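PDB 1VL6: malate oxidoreductase from Thermotoga maritima, which probably catalyses the NAD-dependent oxidative decarboxylation of malate to pyruvate and carbon dioxide. Local coordinates for residues N198-A203 with V219-R224; K225-E230 with I247-R252; K194-G199 with T259-A264. All coordinates share one frame; numbering follows the deposited sequence.

Interaction 1 of 3, residues N198-A203 with V219-R224; sequences NGIGAA and VVAVDR
Ile200 leans over the end of the strand that carries Ala221, Val222 and Asp223, and each step of its side chain meets a different residue. CB lies 3.7 Å from OD2 of Asp223. CG1 passes 3.6 Å from the carbonyl O of Val222. CD1 finishes against CB of Ala221, 3.7 Å away. With CG1 anti to the carbonyl carbon (chi1 -47°), this longer branch runs along the strand, and Ile244 of helix 239-246 and Val208 of helix 202-214 pack on the same side chain. A branched aliphatic residue suits the place, since a methyl, a carbonyl and two helices all border it.

Next to it the two strands end side by side. Asn198 and Val222 form a parallel bridge, and the NH of Gly199 continues the pairing with a nearly linear bond (172°) of 2.8 Å from its N to the O of Val222. The beta-alpha-beta unit of strand 194-198, helix 202-214 and strand 218-223 opens the Rossmann-type, probably NAD-binding domain, and Gly199 and Gly201 are consistent with its glycine-rich turn. Gly199 has a positive phi, at which a CB would press on the preceding carbonyl, hence glycine.

Asp223 fixes the loop from the second strand. Its OD2 accepts the NH of Ile200, 2.7 Å from N to OD2, on the anti side of the carboxylate and 20° out of its plane. OD1 takes the NH of Arg224, also from the anti side, so the carboxylate bonds to the glycine-rich turn with one oxygen and to the next residue along the chain with the other. An acid at this strand end commonly meets the adenosine ribose in NAD-dependent Rossmann domains. On the sheet face that Asn198 shares with Val222, the amide OD1 of Asn198 rests 3.4 Å from CB of Val222.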
loop_
_atom_site.group_PDB
_atom_site.type_symbol
_atom_site.label_atom_id
_atom_site.label_comp_id
_atom_site.label_asym_id
_atom_site.label_seq_id
_atom_site.Cartn_x
_atom_site.Cartn_y
_atom_site.Cartn_z
ATOM N N ASN A 198 -39.506 18.672 -5.103
ATOM C CA ASN A 198 -40.107 17.753 -6.054
ATOM C C ASN A 198 -39.354 16.442 -6.123
ATOM O O ASN A 198 -38.158 16.424 -6.414
ATOM C CB ASN A 198 -40.113 18.354 -7.444
ATOM C CG ASN A 198 -40.900 17.501 -8.457
ATOM O OD1 ASN A 198 -42.110 17.505 -8.435
ATOM N ND2 ASN A 198 -40.198 16.780 -9.353
ATOM N N GLY A 199 -40.082 15.340 -5.922
ATOM C CA GLY A 199 -39.533 13.972 -5.954
ATOM C C GLY A 199 -39.297 13.501 -4.538
ATOM O O GLY A 199 -38.226 13.722 -3.970
ATOM N N ILE A 200 -40.303 12.853 -3.964
ATOM C CA ILE A 200 -40.261 12.483 -2.541
ATOM C C ILE A 200 -39.883 11.023 -2.409
ATOM O O ILE A 200 -40.675 10.184 -1.990
ATOM C CB ILE A 200 -41.614 12.764 -1.866
ATOM C CG1 ILE A 200 -42.124 14.175 -2.233
ATOM C CG2 ILE A 200 -41.491 12.630 -0.349
ATOM C CD1 ILE A 200 -41.372 15.243 -1.546
ATOM N N GLY A 201 -38.671 10.717 -2.840
ATOM C CA GLY A 201 -38.071 9.408 -2.661
ATOM C C GLY A 201 -37.134 9.494 -1.476
ATOM O O GLY A 201 -37.402 10.241 -0.544
ATOM N N ALA A 202 -36.005 8.798 -1.559
ATOM C CA ALA A 202 -35.107 8.668 -0.420
ATOM C C ALA A 202 -34.582 10.017 0.009
ATOM O O ALA A 202 -34.545 10.329 1.215
ATOM C CB ALA A 202 -33.986 7.763 -0.736
ATOM N N ALA A 203 -34.213 10.836 -0.977
ATOM C CA ALA A 203 -33.696 12.146 -0.699
ATOM C C ALA A 203 -34.795 13.099 -0.321
ATOM O O ALA A 203 -34.654 13.819 0.676
ATOM C CB ALA A 203 -32.993 12.648 -1.900
ATOM N N VAL A 219 -43.108 24.523 3.323
ATOM C CA VAL A 219 -42.534 23.524 2.429
ATOM C C VAL A 219 -43.669 22.886 1.657
ATOM O O VAL A 219 -44.663 22.477 2.238
ATOM C CB VAL A 219 -41.813 22.419 3.176
ATOM C CG1 VAL A 219 -41.232 21.406 2.205
ATOM C CG2 VAL A 219 -40.705 22.991 4.074
ATOM N N VAL A 220 -43.511 22.819 0.342
ATOM C CA VAL A 220 -44.513 22.218 -0.515
ATOM C C VAL A 220 -43.880 21.038 -1.232
ATOM O O VAL A 220 -42.954 21.225 -2.017
ATOM C CB VAL A 220 -45.048 23.245 -1.513
ATOM C CG1 VAL A 220 -46.107 22.628 -2.408
ATOM C CG2 VAL A 220 -45.639 24.441 -0.764
ATOM N N ALA A 221 -44.374 19.850 -0.925
ATOM C CA ALA A 221 -43.881 18.600 -1.470
ATOM C C ALA A 221 -44.656 18.218 -2.735
ATOM O O ALA A 221 -45.895 18.350 -2.798
ATOM C CB ALA A 221 -44.062 17.511 -0.456
ATOM N N VAL A 222 -43.937 17.718 -3.734
ATOM C CA VAL A 222 -44.557 17.368 -5.015
ATOM C C VAL A 222 -43.934 16.077 -5.521
ATOM O O VAL A 222 -42.732 15.874 -5.385
ATOM C CB VAL A 222 -44.350 18.497 -6.043
ATOM C CG1 VAL A 222 -45.345 18.408 -7.159
ATOM C CG2 VAL A 222 -44.449 19.854 -5.368
ATOM N N ASP A 223 -44.756 15.211 -6.087
ATOM C CA ASP A 223 -44.287 13.988 -6.699
ATOM C C ASP A 223 -45.146 13.774 -7.973
ATOM O O ASP A 223 -45.770 14.710 -8.470
ATOM C CB ASP A 223 -44.390 12.849 -5.687
ATOM C CG ASP A 223 -43.403 11.732 -5.959
ATOM O OD1 ASP A 223 -43.676 10.929 -6.909
ATOM O OD2 ASP A 223 -42.348 11.574 -5.262
ATOM N N ARG A 224 -45.152 12.563 -8.505
ATOM C CA ARG A 224 -45.609 12.302 -9.856
ATOM C C ARG A 224 -47.053 12.601 -10.112
ATOM O O ARG A 224 -47.420 12.855 -11.230
ATOM C CB ARG A 224 -45.393 10.803 -10.193
ATOM C CG ARG A 224 -43.949 10.409 -10.369
ATOM C CD ARG A 224 -43.196 11.218 -11.451
ATOM N NE ARG A 224 -43.676 10.887 -12.802
ATOM C CZ ARG A 224 -43.323 9.793 -13.475
ATOM N NH1 ARG A 224 -42.473 8.913 -12.926
ATOM N NH2 ARG A 224 -43.815 9.577 -14.694
#

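Interaction 2 of 3, residues K225-E230 with I247-R252; sequences KGILNE and ITNPER
Asn229 and Asn249 bring their amide nitrogens within 3.7 Å of each other, ND2 to ND2, with the two amide planes turned 74° apart. Two donors cannot bond to one another, and they do not need to: each gives a hydrogen bond to the carbonyl O of Leu253, the acceptor that draws them together. CG of Asn229 is anti to its backbone N (chi1 -178°), which swings the amide toward the 247-252 loop, where ND2 also lies 3.8 Å from the O of Arg252, without a bond. Over Asn249 comes Ile227, whose CG2 methyl stands 3.8 Å from ND2 of Asn249, the two side chains crossing at about a right angle. The aliphatic residue thus covers the buried amide while leaving its polar work to others.

A water spans the other end of the contact. It donates to the O of Leu228 and to OG1 of Thr248, each at 3.0 Å, linking segments that share no direct hydrogen bond. OG1 of Thr248 is in turn bonded to the O of Ile244, at the end of helix 239-246.

Further out, backbone shape sets the partners. Asn249 has a positive phi of 53°, a conformation asparagine tolerates well, and it opens a type I turn in which N of Arg252 meets O of Asn249 at 2.9 Å; Pro250, with its fixed phi, fits the second position of that turn. Backbone bonds from Leu228 to Ala221 and from Asn249 to Val219 hang both segments on strand 218-223, which lies next to the edge strand 226-227 of the Rossmann-type sheet.

Between themselves the two segments are joined through a shared carbonyl and a water rather than by direct bonds, so the polar groups here are satisfied by third parties.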
loop_
_atom_site.group_PDB
_atom_site.type_symbol
_atom_site.label_atom_id
_atom_site.label_comp_id
_atom_site.label_asym_id
_atom_site.label_seq_id
_atom_site.Cartn_x
_atom_site.Cartn_y
_atom_site.Cartn_z
ATOM N N LYS A 225 -47.881 12.505 -9.089
ATOM C CA LYS A 225 -49.324 12.757 -9.234
ATOM C C LYS A 225 -49.681 14.146 -8.687
ATOM O O LYS A 225 -50.820 14.426 -8.408
ATOM C CB LYS A 225 -50.143 11.648 -8.542
ATOM C CG LYS A 225 -50.108 10.259 -9.281
ATOM C CD LYS A 225 -51.417 9.853 -10.014
ATOM N N GLY A 226 -48.704 15.013 -8.492
ATOM C CA GLY A 226 -48.982 16.372 -8.020
ATOM C C GLY A 226 -48.528 16.705 -6.598
ATOM O O GLY A 226 -47.757 15.966 -5.964
ATOM N N ILE A 227 -48.974 17.868 -6.132
ATOM C CA ILE A 227 -48.703 18.328 -4.777
ATOM C C ILE A 227 -49.300 17.369 -3.733
ATOM O O ILE A 227 -50.474 16.971 -3.840
ATOM C CB ILE A 227 -49.333 19.723 -4.530
ATOM C CG1 ILE A 227 -48.651 20.812 -5.365
ATOM C CG2 ILE A 227 -49.189 20.107 -3.059
ATOM C CD1 ILE A 227 -49.427 22.165 -5.399
ATOM N N LEU A 228 -48.503 17.039 -2.717
ATOM C CA LEU A 228 -48.946 16.129 -1.656
ATOM C C LEU A 228 -49.862 16.842 -0.687
ATOM O O LEU A 228 -49.491 17.840 -0.053
ATOM C CB LEU A 228 -47.782 15.503 -0.878
ATOM C CG LEU A 228 -47.082 14.346 -1.566
ATOM C CD1 LEU A 228 -46.398 14.799 -2.865
ATOM C CD2 LEU A 228 -46.071 13.763 -0.619
ATOM N N ASN A 229 -51.076 16.326 -0.601
ATOM C CA ASN A 229 -52.133 16.961 0.118
ATOM C C ASN A 229 -53.091 15.836 0.595
ATOM O O ASN A 229 -53.763 15.202 -0.243
ATOM C CB ASN A 229 -52.775 17.925 -0.890
ATOM C CG ASN A 229 -53.899 18.733 -0.319
ATOM O OD1 ASN A 229 -54.814 18.206 0.339
ATOM N ND2 ASN A 229 -53.877 20.027 -0.606
ATOM N N GLU A 230 -53.149 15.574 1.912
ATOM C CA GLU A 230 -54.098 14.532 2.421
ATOM C C GLU A 230 -55.471 14.527 1.754
ATOM O O GLU A 230 -56.050 13.454 1.535
ATOM C CB GLU A 230 -54.420 14.620 3.916
ATOM C CG GLU A 230 -53.651 13.638 4.765
ATOM C CD GLU A 230 -54.451 13.089 5.915
ATOM O OE1 GLU A 230 -55.174 12.105 5.731
ATOM O OE2 GLU A 230 -54.327 13.628 7.016
ATOM N N ILE A 247 -47.222 17.157 7.339
ATOM C CA ILE A 247 -46.378 18.158 7.956
ATOM C C ILE A 247 -45.993 19.224 6.970
ATOM O O ILE A 247 -45.086 19.992 7.252
ATOM C CB ILE A 247 -45.096 17.532 8.568
ATOM C CG1 ILE A 247 -44.355 16.670 7.516
ATOM C CG2 ILE A 247 -45.457 16.776 9.837
ATOM C CD1 ILE A 247 -43.034 16.113 7.973
ATOM N N THR A 248 -46.698 19.312 5.843
ATOM C CA THR A 248 -46.318 20.277 4.775
ATOM C C THR A 248 -47.501 21.058 4.284
ATOM O O THR A 248 -48.593 20.881 4.748
ATOM C CB THR A 248 -45.665 19.602 3.567
ATOM O OG1 THR A 248 -46.419 18.454 3.206
ATOM C CG2 THR A 248 -44.277 19.112 3.915
ATOM N N ASN A 249 -47.244 21.957 3.363
ATOM C CA ASN A 249 -48.271 22.676 2.641
ATOM C C ASN A 249 -49.293 23.382 3.517
ATOM O O ASN A 249 -50.494 23.080 3.467
ATOM C CB ASN A 249 -48.921 21.721 1.678
ATOM C CG ASN A 249 -49.776 22.415 0.695
ATOM O OD1 ASN A 249 -49.648 23.635 0.467
ATOM N ND2 ASN A 249 -50.656 21.658 0.076
ATOM N N PRO A 250 -48.823 24.328 4.317
ATOM C CA PRO A 250 -49.692 25.079 5.240
ATOM C C PRO A 250 -50.833 25.839 4.579
ATOM O O PRO A 250 -51.943 25.862 5.150
ATOM C CB PRO A 250 -48.741 26.061 5.924
ATOM C CG PRO A 250 -47.457 26.018 5.130
ATOM C CD PRO A 250 -47.416 24.717 4.450
ATOM N N GLU A 251 -50.557 26.434 3.416
ATOM C CA GLU A 251 -51.572 27.107 2.598
ATOM C C GLU A 251 -52.564 26.134 1.977
ATOM O O GLU A 251 -53.555 26.570 1.387
ATOM C CB GLU A 251 -50.956 27.925 1.447
ATOM C CG GLU A 251 -50.199 29.175 1.860
ATOM C CD GLU A 251 -49.257 29.697 0.775
ATOM O OE1 GLU A 251 -48.749 28.896 -0.050
ATOM O OE2 GLU A 251 -48.966 30.919 0.765
ATOM N N ARG A 252 -52.324 24.827 2.119
ATOM C CA ARG A 252 -53.262 23.803 1.615
ATOM C C ARG A 252 -53.477 23.935 0.105
ATOM O O ARG A 252 -54.558 23.799 -0.394
ATOM C CB ARG A 252 -54.562 23.847 2.408
ATOM C CG ARG A 252 -54.309 24.077 3.874
ATOM C CD ARG A 252 -55.528 23.915 4.744
ATOM N NE ARG A 252 -55.529 22.579 5.316
ATOM C CZ ARG A 252 -56.588 21.793 5.414
ATOM N NH1 ARG A 252 -57.781 22.190 4.984
ATOM N NH2 ARG A 252 -56.450 20.583 5.944
HETATM O O HOH W 1 -46.915 19.361 0.438
#

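Interaction 3 of 3, residues K194-G199 with T259-A264; sequences KVVVNG and TALEGA
Lys194 reaches across to the end of helix 257-261 and gives two hydrogen bonds from its ammonium group. NZ lies 2.7 Å from O of Ala260 and 2.8 Å from O of Glu262. The two carbonyls are met differently: that of Glu262 with the donor tilted 19° from its plane, that of Ala260 from above, 42° out of plane. CG anti to the backbone N (chi1 177°) and an extended chain beyond it give the lysine the length to arrive there.

Apolar contacts lie along the same path. CD of Lys194 runs 3.6 Å from CA of Ala264, so the methylene chain packs on the backbone before the charge is reached. Two residues on, Val196 points from the same side of the strand, and its CG2 touches CB of Ala260, CD2 of Leu261 and, at 3.9 Å, CB of Ala264. The small alanines let helix and strand come close, and the beta-branched valine suits a strand interior.

Backbone bonding shapes the helix exit. A type II turn runs from Leu261 to Ala264, with N of Ala264 bonded to O of Leu261, and Gly263 takes the positive phi that its third position requires. The chain then enters strand 266-269, which pairs with strand 194-198 in the Rossmann-type sheet.

Replacing Lys194 by an alanine is likely to leave the carbonyls of Ala260 and Glu262 without this donor and to open a gap beside Ala264. A positive charge set against carbonyls at a helix C-terminus is likely to be favoured by the helix dipole.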
loop_
_atom_site.group_PDB
_atom_site.type_symbol
_atom_site.label_atom_id
_atom_site.label_comp_id
_atom_site.label_asym_id
_atom_site.label_seq_id
_atom_site.Cartn_x
_atom_site.Cartn_y
_atom_site.Cartn_z
ATOM N N LYS A 194 -41.209 30.163 0.681
ATOM C CA LYS A 194 -41.910 29.013 0.143
ATOM C C LYS A 194 -40.905 28.164 -0.627
ATOM O O LYS A 194 -40.293 28.659 -1.591
ATOM C CB LYS A 194 -42.996 29.479 -0.796
ATOM C CG LYS A 194 -43.805 28.400 -1.511
ATOM C CD LYS A 194 -44.777 28.981 -2.581
ATOM C CE LYS A 194 -46.009 28.076 -2.790
ATOM N NZ LYS A 194 -46.662 28.254 -4.129
ATOM N N VAL A 195 -40.746 26.909 -0.208
ATOM C CA VAL A 195 -39.799 26.020 -0.795
ATOM C C VAL A 195 -40.497 24.819 -1.378
ATOM O O VAL A 195 -41.178 24.104 -0.655
ATOM C CB VAL A 195 -38.857 25.487 0.251
ATOM C CG1 VAL A 195 -37.774 24.582 -0.426
ATOM C CG2 VAL A 195 -38.226 26.632 1.040
ATOM N N VAL A 196 -40.326 24.587 -2.686
ATOM C CA VAL A 196 -40.958 23.473 -3.349
ATOM C C VAL A 196 -39.948 22.351 -3.438
ATOM O O VAL A 196 -38.904 22.546 -4.029
ATOM C CB VAL A 196 -41.415 23.831 -4.754
ATOM C CG1 VAL A 196 -41.868 22.576 -5.480
ATOM C CG2 VAL A 196 -42.565 24.775 -4.709
ATOM N N VAL A 197 -40.262 21.180 -2.882
ATOM C CA VAL A 197 -39.442 20.007 -3.059
ATOM C C VAL A 197 -40.141 19.022 -3.986
ATOM O O VAL A 197 -41.229 18.555 -3.671
ATOM C CB VAL A 197 -39.189 19.321 -1.741
ATOM C CG1 VAL A 197 -38.271 18.064 -1.943
ATOM C CG2 VAL A 197 -38.578 20.279 -0.765
ATOM N N ASN A 198 -39.506 18.672 -5.103
ATOM C CA ASN A 198 -40.107 17.753 -6.054
ATOM C C ASN A 198 -39.354 16.442 -6.123
ATOM O O ASN A 198 -38.158 16.424 -6.414
ATOM C CB ASN A 198 -40.113 18.354 -7.444
ATOM C CG ASN A 198 -40.900 17.501 -8.457
ATOM O OD1 ASN A 198 -42.110 17.505 -8.435
ATOM N ND2 ASN A 198 -40.198 16.780 -9.353
ATOM N N GLY A 199 -40.082 15.340 -5.922
ATOM C CA GLY A 199 -39.533 13.972 -5.954
ATOM C C GLY A 199 -39.297 13.501 -4.538
ATOM O O GLY A 199 -38.226 13.722 -3.970
ATOM N N THR A 259 -48.281 24.896 -10.621
ATOM C CA THR A 259 -49.048 25.554 -9.568
ATOM C C THR A 259 -48.225 25.785 -8.275
ATOM O O THR A 259 -48.244 26.878 -7.684
ATOM C CB THR A 259 -50.238 24.650 -9.266
ATOM O OG1 THR A 259 -51.184 24.691 -10.352
ATOM C CG2 THR A 259 -51.006 25.132 -8.063
ATOM N N ALA A 260 -47.489 24.760 -7.856
ATOM C CA ALA A 260 -46.636 24.847 -6.662
ATOM C C ALA A 260 -45.617 25.944 -6.751
ATOM O O ALA A 260 -45.297 26.569 -5.741
ATOM C CB ALA A 260 -45.935 23.535 -6.395
ATOM N N LEU A 261 -45.104 26.179 -7.954
ATOM C CA LEU A 261 -44.014 27.102 -8.112
ATOM C C LEU A 261 -44.452 28.552 -8.117
ATOM O O LEU A 261 -43.610 29.413 -8.005
ATOM C CB LEU A 261 -43.256 26.780 -9.373
ATOM C CG LEU A 261 -42.512 25.454 -9.348
ATOM C CD1 LEU A 261 -42.204 25.051 -10.739
ATOM C CD2 LEU A 261 -41.193 25.553 -8.561
ATOM N N GLU A 262 -45.742 28.841 -8.236
ATOM C CA GLU A 262 -46.186 30.224 -8.247
ATOM C C GLU A 262 -45.732 30.872 -6.957
ATOM O O GLU A 262 -46.108 30.431 -5.872
ATOM C CB GLU A 262 -47.679 30.326 -8.360
ATOM C CG GLU A 262 -48.207 30.051 -9.744
ATOM C CD GLU A 262 -49.716 29.798 -9.737
ATOM O OE1 GLU A 262 -50.427 30.489 -8.962
ATOM O OE2 GLU A 262 -50.188 28.906 -10.495
ATOM N N GLY A 263 -44.875 31.887 -7.080
ATOM C CA GLY A 263 -44.412 32.629 -5.939
ATOM C C GLY A 263 -43.374 31.926 -5.109
ATOM O O GLY A 263 -42.877 32.481 -4.154
ATOM N N ALA A 264 -43.009 30.721 -5.475
ATOM C CA ALA A 264 -42.034 30.006 -4.688
ATOM C C ALA A 264 -40.683 30.694 -4.706
ATOM O O ALA A 264 -40.282 31.261 -5.702
ATOM C CB ALA A 264 -41.919 28.585 -5.200
#

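In the fold
From the N terminus, strand 194-198 comes first and opens two of the contacts: interaction 1 and interaction 3 share Asn198 and Gly199. Interaction 1 closes first, after the chain has passed through helix 202-214 into strand 218-223, completing a beta-alpha-beta unit. Interaction 2 then opens at the turn into the edge strand 226-227 and closes beyond helix 239-246. Interaction 3 closes last, at the end of helix 257-261, so its loop encloses interaction 2, while 1 and 2 follow in series and no loops cross. Val220 and Val222 hydrogen-bond with Val197, and Ile227 packs on Ala260, tying all three to one edge of the probable NAD-binding domain.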